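SPD1 nuclease (Streptococcus pyogenes, PDB 2XGR) is an extracellular, prophage-encoded endonuclease that cuts DNA, probably with the help of a bound metal ion. Local coordinates at residues Leu62-Leu67 and Cys128-Glu133; His121-Gln126 and Pro134-Ala139. All blocks are in the same frame, centred on the assembly; numbering follows the deposited sequence. Where two conformers were deposited one is given.

Contact 1 (Leu62-Leu67 and Cys128-Glu133); sequences LQLGEL and CGLNDE
Leu62 and Leu130 meet tip to tip, with Leu62 CD2 3.7 Å from Leu130 CD1. The same Leu62 methyl also comes near CG and CD2 of Leu130, so it faces the whole branched end of its partner and not a single carbon. Leu62 CG is anti to the backbone N (chi1 172°), on the side of the loop, and both methyls lie against Cys128 CB, CD2 at 4.0 Å. Leu64, two residues along the strand, points to the same side. Its CD1 lies 4.0 Å from Leu130 CD1, which therefore touches both leucines. That CD1 also meets Glu133 tip to tip, at 3.5 Å from Glu133 CG, so the acid contributes a methylene here. A bend at chi2 (51°) sets Glu133 CD off the straight line of the chain, and the carboxylate forms a salt bridge through OE2 with Arg135. Leucine suits these places because the backbones stand well apart, 7.2 Å between Leu62 CA and Cys128 CA and 9.6 Å between Leu64 CA and Glu133 CA, and its side chain is long enough, with two methyls, for the tips to meet between them.

The chain leaves the helix at Gly129, whose positive phi is easily taken up by glycine. Just beyond it, Leu130 N makes a weak hydrogen bond to Cys128 SG, 3.7 Å long.

This contact lies toward the surface. Strand 61-64 pairs antiparallel with strand 76-80, on which Leu62, Leu64 and Cys128 also rest through Ser76 and Ile78. The leucines thereby join this part of the large sheet to the loop between helix 125-128 and strand 137-139.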
# COMPACT_ATOMS: atom_id res chain seq x y z
N LEU A 62 10.49 8.75 1.10
CA LEU A 62 10.08 7.59 0.33
C LEU A 62 11.32 6.75 0.18
O LEU A 62 12.34 7.21 -0.26
CB LEU A 62 9.56 8.05 -1.02
CG LEU A 62 9.25 6.95 -2.05
CD1 LEU A 62 8.04 6.14 -1.55
CD2 LEU A 62 8.96 7.60 -3.41
N GLN A 63 11.24 5.51 0.65
CA GLN A 63 12.36 4.58 0.53
C GLN A 63 11.95 3.41 -0.36
O GLN A 63 10.94 2.77 -0.08
CB GLN A 63 12.77 4.19 1.96
CG GLN A 63 14.16 3.53 1.99
CD GLN A 63 14.95 3.76 3.30
OE1 GLN A 63 15.87 2.99 3.57
NE2 GLN A 63 14.60 4.79 4.11
N LEU A 64 12.74 3.07 -1.38
CA LEU A 64 12.37 2.00 -2.28
C LEU A 64 13.37 0.87 -2.11
O LEU A 64 14.56 1.11 -2.23
CB LEU A 64 12.44 2.50 -3.72
CG LEU A 64 11.45 3.64 -4.08
CD1 LEU A 64 11.65 4.13 -5.55
CD2 LEU A 64 10.04 3.17 -3.79
N GLY A 65 12.92 -0.35 -1.98
CA GLY A 65 13.89 -1.42 -1.87
C GLY A 65 14.62 -1.66 -3.20
O GLY A 65 14.19 -1.23 -4.24
N GLU A 66 15.79 -2.28 -3.12
CA GLU A 66 16.51 -2.65 -4.39
C GLU A 66 15.69 -3.56 -5.33
O GLU A 66 14.76 -4.29 -4.91
CB GLU A 66 17.83 -3.41 -3.98
CG GLU A 66 17.43 -4.83 -3.52
CD GLU A 66 18.51 -5.58 -2.83
OE1 GLU A 66 19.66 -5.52 -3.30
OE2 GLU A 66 18.21 -6.20 -1.79
N LEU A 67 15.97 -3.48 -6.63
CA LEU A 67 15.57 -4.57 -7.51
C LEU A 67 16.47 -5.74 -7.23
O LEU A 67 17.68 -5.57 -7.08
CB LEU A 67 15.72 -4.17 -8.97
CG LEU A 67 14.84 -2.98 -9.40
CD1 LEU A 67 15.11 -2.71 -10.89
CD2 LEU A 67 13.33 -3.37 -9.20
N CYS A 128 2.89 8.77 -3.55
CA CYS A 128 4.34 8.90 -3.85
C CYS A 128 4.69 9.71 -5.11
O CYS A 128 5.89 10.00 -5.36
CB CYS A 128 5.02 7.52 -3.94
SG CYS A 128 4.50 6.48 -5.37
N GLY A 129 3.73 9.91 -6.00
CA GLY A 129 4.03 10.66 -7.21
C GLY A 129 4.99 10.05 -8.22
O GLY A 129 5.44 10.74 -9.15
N LEU A 130 5.25 8.76 -8.12
CA LEU A 130 6.21 8.06 -9.01
C LEU A 130 5.55 7.46 -10.24
O LEU A 130 4.48 6.88 -10.16
CB LEU A 130 6.87 6.86 -8.31
CG LEU A 130 7.63 7.20 -7.04
CD1 LEU A 130 8.12 5.84 -6.52
CD2 LEU A 130 8.83 8.17 -7.36
N ASN A 131 6.18 7.70 -11.39
CA ASN A 131 5.70 7.19 -12.68
C ASN A 131 6.79 6.27 -13.22
O ASN A 131 7.95 6.69 -13.34
CB ASN A 131 5.58 8.38 -13.66
CG ASN A 131 4.40 9.30 -13.32
OD1 ASN A 131 3.25 8.89 -13.45
ND2 ASN A 131 4.69 10.52 -12.85
N ASP A 132 6.39 5.05 -13.58
CA ASP A 132 7.30 4.10 -14.23
C ASP A 132 8.56 3.73 -13.47
O ASP A 132 9.55 3.38 -14.11
CB ASP A 132 7.70 4.56 -15.64
CG ASP A 132 7.12 3.66 -16.72
OD1 ASP A 132 6.12 4.09 -17.36
OD2 ASP A 132 7.64 2.51 -16.90
N GLU A 133 8.55 3.80 -12.15
CA GLU A 133 9.75 3.46 -11.37
C GLU A 133 9.68 1.97 -11.05
O GLU A 133 8.77 1.50 -10.38
CB GLU A 133 9.77 4.34 -10.08
CG GLU A 133 10.69 3.82 -8.93
CD GLU A 133 12.07 3.53 -9.46
OE1 GLU A 133 12.53 4.38 -10.25
OE2 GLU A 133 12.60 2.39 -9.37

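Contact 2 (His121-Gln126 and Pro134-Ala139); sequences HLVGYQ and PRNLVA
The imidazole of His121 overlaps the amide end of Asn136 obliquely, its CD2 3.3 Å from Asn136 ND2 and the two planes 86° apart. These residues belong to the beta-beta-alpha finger of the His-Me nucleases: antiparallel strands 119-121 and 137-139, joined by a long connection and followed by helix 142-146. His121 and Leu137 form a non-hydrogen-bonded pair with both side chains on one face, lying side by side, and Leu137 CD2 packs 3.9 Å from His121 ND1. At the other nitrogen, NE2 is hydrogen-bonded to Leu130 O, which limits the rotation of the ring.

Asn136 holds the connection where it leaves the first strand. Its CG is anti to the backbone N (chi1 -166°), which carries the amide carbon toward Val123; OD1 and ND2 then grip that residue's backbone N and O. Val123 N donates to OD1 at 3.0 Å, while ND2 donates to Val123 O, so the side chain works like a piece of backbone in a strand pair. Asparagine suits this buried place because one flat group offers both an acceptor and a donor; OD1 takes a further hydrogen bond with Ser76 OG. The main chain of Asn136 adds to the grip: its O receives Leu122 N at 2.8 Å and the CA-H of His121.

Leu122 supplies the apolar side. It crosses Val138 at about a right angle, CD2 lying 3.8 Å from Val138 CG1, and both side chains pack on Pro185 of strand 178-186. Gly124 then occupies the N-cap position, just before the helix that starts at Tyr125. The straightest bond of the set runs from Asn136 ND2 to Val123 O, 3.1 Å long with 173° at the hydrogen, in the amide plane and on a carbonyl lone pair.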
# COMPACT_ATOMS: atom_id res chain seq x y z
N HIS A 121 1.23 -0.20 -9.05
CA HIS A 121 2.11 0.39 -8.09
C HIS A 121 2.12 -0.41 -6.77
O HIS A 121 1.12 -1.04 -6.42
CB HIS A 121 1.55 1.78 -7.68
CG HIS A 121 1.89 2.87 -8.66
ND1 HIS A 121 1.54 2.80 -9.99
CD2 HIS A 121 2.52 4.06 -8.51
CE1 HIS A 121 1.98 3.88 -10.62
NE2 HIS A 121 2.54 4.67 -9.74
N LEU A 122 3.25 -0.34 -6.05
CA LEU A 122 3.28 -0.82 -4.66
C LEU A 122 2.64 0.28 -3.77
O LEU A 122 1.51 0.13 -3.35
CB LEU A 122 4.71 -1.15 -4.21
CG LEU A 122 5.32 -2.38 -5.01
CD1 LEU A 122 6.83 -2.57 -4.52
CD2 LEU A 122 4.55 -3.68 -4.66
N VAL A 123 3.33 1.41 -3.59
CA VAL A 123 2.70 2.57 -2.94
C VAL A 123 1.92 3.36 -4.03
O VAL A 123 2.50 3.72 -5.05
CB VAL A 123 3.74 3.44 -2.24
CG1 VAL A 123 3.10 4.81 -1.83
CG2 VAL A 123 4.23 2.76 -0.94
N GLY A 124 0.59 3.53 -3.88
CA GLY A 124 -0.17 4.19 -4.95
C GLY A 124 0.35 5.58 -5.31
O GLY A 124 0.91 6.36 -4.47
N TYR A 125 0.01 5.96 -6.54
CA TYR A 125 0.56 7.19 -7.10
C TYR A 125 0.32 8.45 -6.29
O TYR A 125 1.25 9.25 -6.13
CB TYR A 125 -0.10 7.40 -8.52
CG TYR A 125 0.45 8.61 -9.19
CD1 TYR A 125 1.74 8.63 -9.71
CD2 TYR A 125 -0.28 9.77 -9.20
CE1 TYR A 125 2.25 9.77 -10.36
CE2 TYR A 125 0.21 10.92 -9.87
CZ TYR A 125 1.49 10.91 -10.37
OH TYR A 125 1.99 12.05 -10.99
N GLN A 126 -0.90 8.68 -5.79
CA GLN A 126 -1.16 9.99 -5.18
C GLN A 126 -0.44 10.12 -3.85
O GLN A 126 -0.30 11.21 -3.31
CB GLN A 126 -2.66 10.24 -4.99
CG GLN A 126 -3.42 10.36 -6.31
CD GLN A 126 -4.73 11.10 -6.15
OE1 GLN A 126 -5.19 11.80 -7.09
NE2 GLN A 126 -5.36 10.93 -5.04
N PRO A 134 10.64 1.15 -11.57
CA PRO A 134 10.42 -0.28 -11.43
C PRO A 134 10.43 -0.75 -9.98
O PRO A 134 9.87 -1.82 -9.70
CB PRO A 134 11.60 -0.91 -12.22
CG PRO A 134 12.54 0.18 -12.37
CD PRO A 134 11.75 1.43 -12.50
N ARG A 135 11.17 -0.05 -9.12
CA ARG A 135 11.21 -0.45 -7.67
C ARG A 135 9.89 -0.21 -6.94
O ARG A 135 9.72 -0.68 -5.81
CB ARG A 135 12.25 0.33 -6.93
CG ARG A 135 13.64 -0.11 -7.42
CD ARG A 135 14.63 0.92 -6.89
NE ARG A 135 15.89 0.73 -7.58
CZ ARG A 135 16.21 1.14 -8.81
NH1 ARG A 135 15.30 1.69 -9.69
NH2 ARG A 135 17.49 1.01 -9.15
N ASN A 136 8.97 0.49 -7.60
CA ASN A 136 7.59 0.65 -7.07
C ASN A 136 6.53 -0.01 -7.96
O ASN A 136 5.32 0.28 -7.87
CB ASN A 136 7.31 2.16 -6.93
CG ASN A 136 6.07 2.43 -6.09
OD1 ASN A 136 5.98 1.88 -4.98
ND2 ASN A 136 5.04 3.18 -6.65
N LEU A 137 6.92 -1.00 -8.79
CA LEU A 137 5.96 -1.65 -9.68
C LEU A 137 6.11 -3.18 -9.58
O LEU A 137 7.24 -3.66 -9.55
CB LEU A 137 6.21 -1.25 -11.15
CG LEU A 137 5.89 0.21 -11.51
CD1 LEU A 137 6.44 0.60 -12.89
CD2 LEU A 137 4.36 0.44 -11.43
N VAL A 138 4.99 -3.89 -9.61
CA VAL A 138 4.94 -5.36 -9.78
C VAL A 138 3.80 -5.73 -10.73
O VAL A 138 2.77 -5.04 -10.83
CB VAL A 138 4.77 -6.09 -8.43
CG1 VAL A 138 5.95 -5.78 -7.49
CG2 VAL A 138 3.43 -5.69 -7.77
N ALA A 139 3.93 -6.90 -11.38
CA ALA A 139 2.86 -7.45 -12.14
C ALA A 139 1.67 -7.66 -11.22
O ALA A 139 1.80 -8.32 -10.19
CB ALA A 139 3.30 -8.81 -12.69

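Contact 1 lies nearer the surface and is made almost wholly by aliphatic carbons, whereas contact 2 is partly buried and rests on hydrogen bonds backed by apolar packing. Their segments alternate along the chain: the connection between the two finger strands gives 128-133 to contact 1, and its flanks, 121-126 and 134-139, form contact 2. Both lean on strand 76-80, contact 1 through its leucines and Cys128, contact 2 through Leu122, Val123 and Asn136. They also touch directly, Gly65 O packing against Arg135 CG. Leu130 serves contact 1 with its side chain and contact 2 with its carbonyl.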